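Side-chain contact in GrgF (Penicillium sp. sh18, PDB 6LZH), which acts as a polyketide transferase in the biosynthesis of gregatin A, a fungal polyketide with an alkylated furanone core: residues D81-Q86 / Y212-S217. Numbering follows the deposited sequence.
Sequences DIDARQ and YYKSLS. With NA (sodium ion), chain D.
Asp81, Ile82 and Asp83 all meet one side chain, that of Lys214, a worked example of how a lysine can serve a contact by its hydrocarbon more than by its charge. The contact joins two parts of the alpha/beta hydrolase fold, the N-terminal end of helix 84-99 and the C-terminal part of helix 209-216. At Asp81 the lysine's ammonium and the carboxylate stand apart: OD2 lies 4.2 Å from Lys214 NZ, beyond a salt bridge. A water spans the gap weakly, donating to Asp81 OD2 at 2.5 Å and accepting a weak bond from Lys214 NZ at 3.4 Å. OD2 is also salt-bridged to Arg69, and OD1 is hydrogen-bonded to Ser208. Ile82 adds only its carbonyl oxygen, 4.3 Å from Lys214 CD, while its side chain leads off to Phe116 of helix 116-127.

With CG anti to the backbone N (chi1 -173°), the Asp83 carboxylate lies across the lysine chain at about a right angle, and OD2 comes to 3.3 Å from Lys214 CD. The lysine runs extended as far as CE and then bends at chi4 (78°), leaving NZ 4.6 Å from Asp83 OD2. As N-cap of helix 84-99, Asp83 also accepts a weak but nearly straight bond at OD1 from Gln86 N. Its OD2 is salt-bridged to Arg85 of the second subunit, an exchange that the two chains make reciprocally. Replacing Asp83 by alanine is likely to leave that arginine without its carboxylate mate, remove the weak cap at Gln86 N and uncover the Lys214 methylenes.

At the C-terminal end of helix 209-216, Ser215 O binds a sodium ion at 2.3 Å, with Trp218 O another ligand. The chemistry implies a divided role for Lys214 at the dimer interface: its methylenes supply close contact, whereas its ammonium, water-linked to Asp81 alone, is probably a secondary, longer-range charge for Asp83.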
loop_
_atom_site.group_PDB
_atom_site.type_symbol
_atom_site.label_atom_id
_atom_site.label_comp_id
_atom_site.label_asym_id
_atom_site.label_seq_id
_atom_site.Cartn_x
_atom_site.Cartn_y
_atom_site.Cartn_z
ATOM N N ASP A 81 -14.770 2.886 2.819
ATOM C CA ASP A 81 -13.628 3.153 1.954
ATOM C C ASP A 81 -12.504 2.290 2.530
ATOM O O ASP A 81 -11.945 2.608 3.584
ATOM C CB ASP A 81 -13.304 4.648 1.963
ATOM C CG ASP A 81 -12.065 4.977 1.178
ATOM O OD1 ASP A 81 -11.963 4.501 0.033
ATOM O OD2 ASP A 81 -11.197 5.695 1.723
ATOM N N ILE A 82 -12.212 1.174 1.874
ATOM C CA ILE A 82 -11.482 0.070 2.487
ATOM C C ILE A 82 -10.018 0.180 2.083
ATOM O O ILE A 82 -9.706 0.448 0.917
ATOM C CB ILE A 82 -12.061 -1.298 2.070
ATOM C CG1 ILE A 82 -13.506 -1.517 2.560
ATOM C CG2 ILE A 82 -11.173 -2.432 2.540
ATOM C CD1 ILE A 82 -13.893 -0.790 3.820
ATOM N N ASP A 83 -9.123 -0.002 3.053
ATOM C CA ASP A 83 -7.685 0.129 2.827
ATOM C C ASP A 83 -7.009 -0.922 3.701
ATOM O O ASP A 83 -6.840 -0.707 4.904
ATOM C CB ASP A 83 -7.207 1.541 3.165
ATOM C CG ASP A 83 -5.750 1.773 2.790
ATOM O OD1 ASP A 83 -5.052 0.787 2.463
ATOM O OD2 ASP A 83 -5.311 2.943 2.823
ATOM N N ALA A 84 -6.650 -2.064 3.102
ATOM C CA ALA A 84 -6.075 -3.150 3.891
ATOM C C ALA A 84 -4.788 -2.715 4.571
ATOM O O ALA A 84 -4.574 -3.007 5.751
ATOM C CB ALA A 84 -5.811 -4.373 3.009
ATOM N N ARG A 85 -3.902 -2.028 3.834
ATOM C CA ARG A 85 -2.652 -1.582 4.438
ATOM C C ARG A 85 -2.911 -0.717 5.666
ATOM O O ARG A 85 -2.309 -0.929 6.725
ATOM C CB ARG A 85 -1.811 -0.813 3.423
ATOM C CG ARG A 85 -0.472 -0.434 3.990
ATOM C CD ARG A 85 0.307 0.422 2.984
ATOM N NE ARG A 85 -0.018 1.831 3.156
ATOM C CZ ARG A 85 0.583 2.814 2.494
ATOM N NH1 ARG A 85 1.529 2.530 1.614
ATOM N NH2 ARG A 85 0.236 4.077 2.714
ATOM N N GLN A 86 -3.799 0.269 5.539
ATOM C CA GLN A 86 -4.084 1.139 6.678
ATOM C C GLN A 86 -4.723 0.356 7.818
ATOM O O GLN A 86 -4.466 0.628 8.996
ATOM C CB GLN A 86 -5.015 2.279 6.261
ATOM C CG GLN A 86 -5.349 3.218 7.423
ATOM C CD GLN A 86 -6.452 4.224 7.100
ATOM O OE1 GLN A 86 -7.431 3.901 6.429
ATOM N NE2 GLN A 86 -6.305 5.441 7.602
ATOM N N TYR A 212 -11.223 -0.276 -4.781
ATOM C CA TYR A 212 -10.657 -1.154 -5.806
ATOM C C TYR A 212 -9.256 -0.698 -6.219
ATOM O O TYR A 212 -8.365 -1.532 -6.425
ATOM C CB TYR A 212 -11.590 -1.220 -7.019
ATOM C CG TYR A 212 -11.137 -2.244 -8.053
ATOM C CD1 TYR A 212 -11.508 -3.582 -7.948
ATOM C CD2 TYR A 212 -10.313 -1.877 -9.115
ATOM C CE1 TYR A 212 -11.081 -4.531 -8.884
ATOM C CE2 TYR A 212 -9.879 -2.818 -10.051
ATOM C CZ TYR A 212 -10.267 -4.141 -9.930
ATOM O OH TYR A 212 -9.844 -5.073 -10.857
ATOM N N TYR A 213 -9.045 0.621 -6.331
ATOM C CA TYR A 213 -7.713 1.167 -6.606
ATOM C C TYR A 213 -6.681 0.674 -5.592
ATOM O O TYR A 213 -5.609 0.183 -5.962
ATOM C CB TYR A 213 -7.771 2.704 -6.606
ATOM C CG TYR A 213 -6.418 3.388 -6.790
ATOM C CD1 TYR A 213 -5.561 3.613 -5.707
ATOM C CD2 TYR A 213 -5.998 3.806 -8.048
ATOM C CE1 TYR A 213 -4.325 4.238 -5.881
ATOM C CE2 TYR A 213 -4.760 4.426 -8.229
ATOM C CZ TYR A 213 -3.932 4.644 -7.143
ATOM O OH TYR A 213 -2.713 5.277 -7.321
ATOM N N LYS A 214 -6.969 0.823 -4.300
ATOM C CA LYS A 214 -5.984 0.421 -3.299
ATOM C C LYS A 214 -5.765 -1.090 -3.266
ATOM O O LYS A 214 -4.650 -1.542 -2.973
ATOM C CB LYS A 214 -6.409 0.927 -1.925
ATOM C CG LYS A 214 -6.219 2.427 -1.757
ATOM C CD LYS A 214 -6.394 2.851 -0.308
ATOM C CE LYS A 214 -6.424 4.376 -0.158
ATOM N NZ LYS A 214 -7.753 4.957 -0.549
ATOM N N SER A 215 -6.797 -1.894 -3.552
ATOM C CA SER A 215 -6.585 -3.334 -3.498
ATOM C C SER A 215 -5.677 -3.824 -4.619
ATOM O O SER A 215 -5.009 -4.844 -4.443
ATOM C CB SER A 215 -7.920 -4.093 -3.517
ATOM O OG SER A 215 -8.686 -3.805 -4.672
ATOM N N LEU A 216 -5.603 -3.115 -5.751
ATOM C CA LEU A 216 -4.720 -3.579 -6.817
ATOM C C LEU A 216 -3.264 -3.562 -6.381
ATOM O O LEU A 216 -2.462 -4.351 -6.894
ATOM C CB LEU A 216 -4.874 -2.735 -8.081
ATOM C CG LEU A 216 -6.102 -2.926 -8.969
ATOM C CD1 LEU A 216 -5.913 -2.084 -10.227
ATOM C CD2 LEU A 216 -6.363 -4.405 -9.324
ATOM N N SER A 217 -2.908 -2.688 -5.434
ATOM C CA SER A 217 -1.540 -2.605 -4.934
ATOM C C SER A 217 -1.326 -3.430 -3.678
ATOM O O SER A 217 -0.243 -3.361 -3.079
ATOM C CB SER A 217 -1.148 -1.156 -4.645
ATOM O OG SER A 217 -2.088 -0.535 -3.767
HETATM NA NA NA D . -5.186 -7.155 -4.172
HETATM O O HOH W 1 -8.912 6.716 2.132
HETATM O O HOH W 2 -3.569 -7.249 -5.960
HETATM O O HOH W 3 -5.124 -9.701 -4.671
HETATM O O HOH W 4 -6.725 -7.625 -2.290
#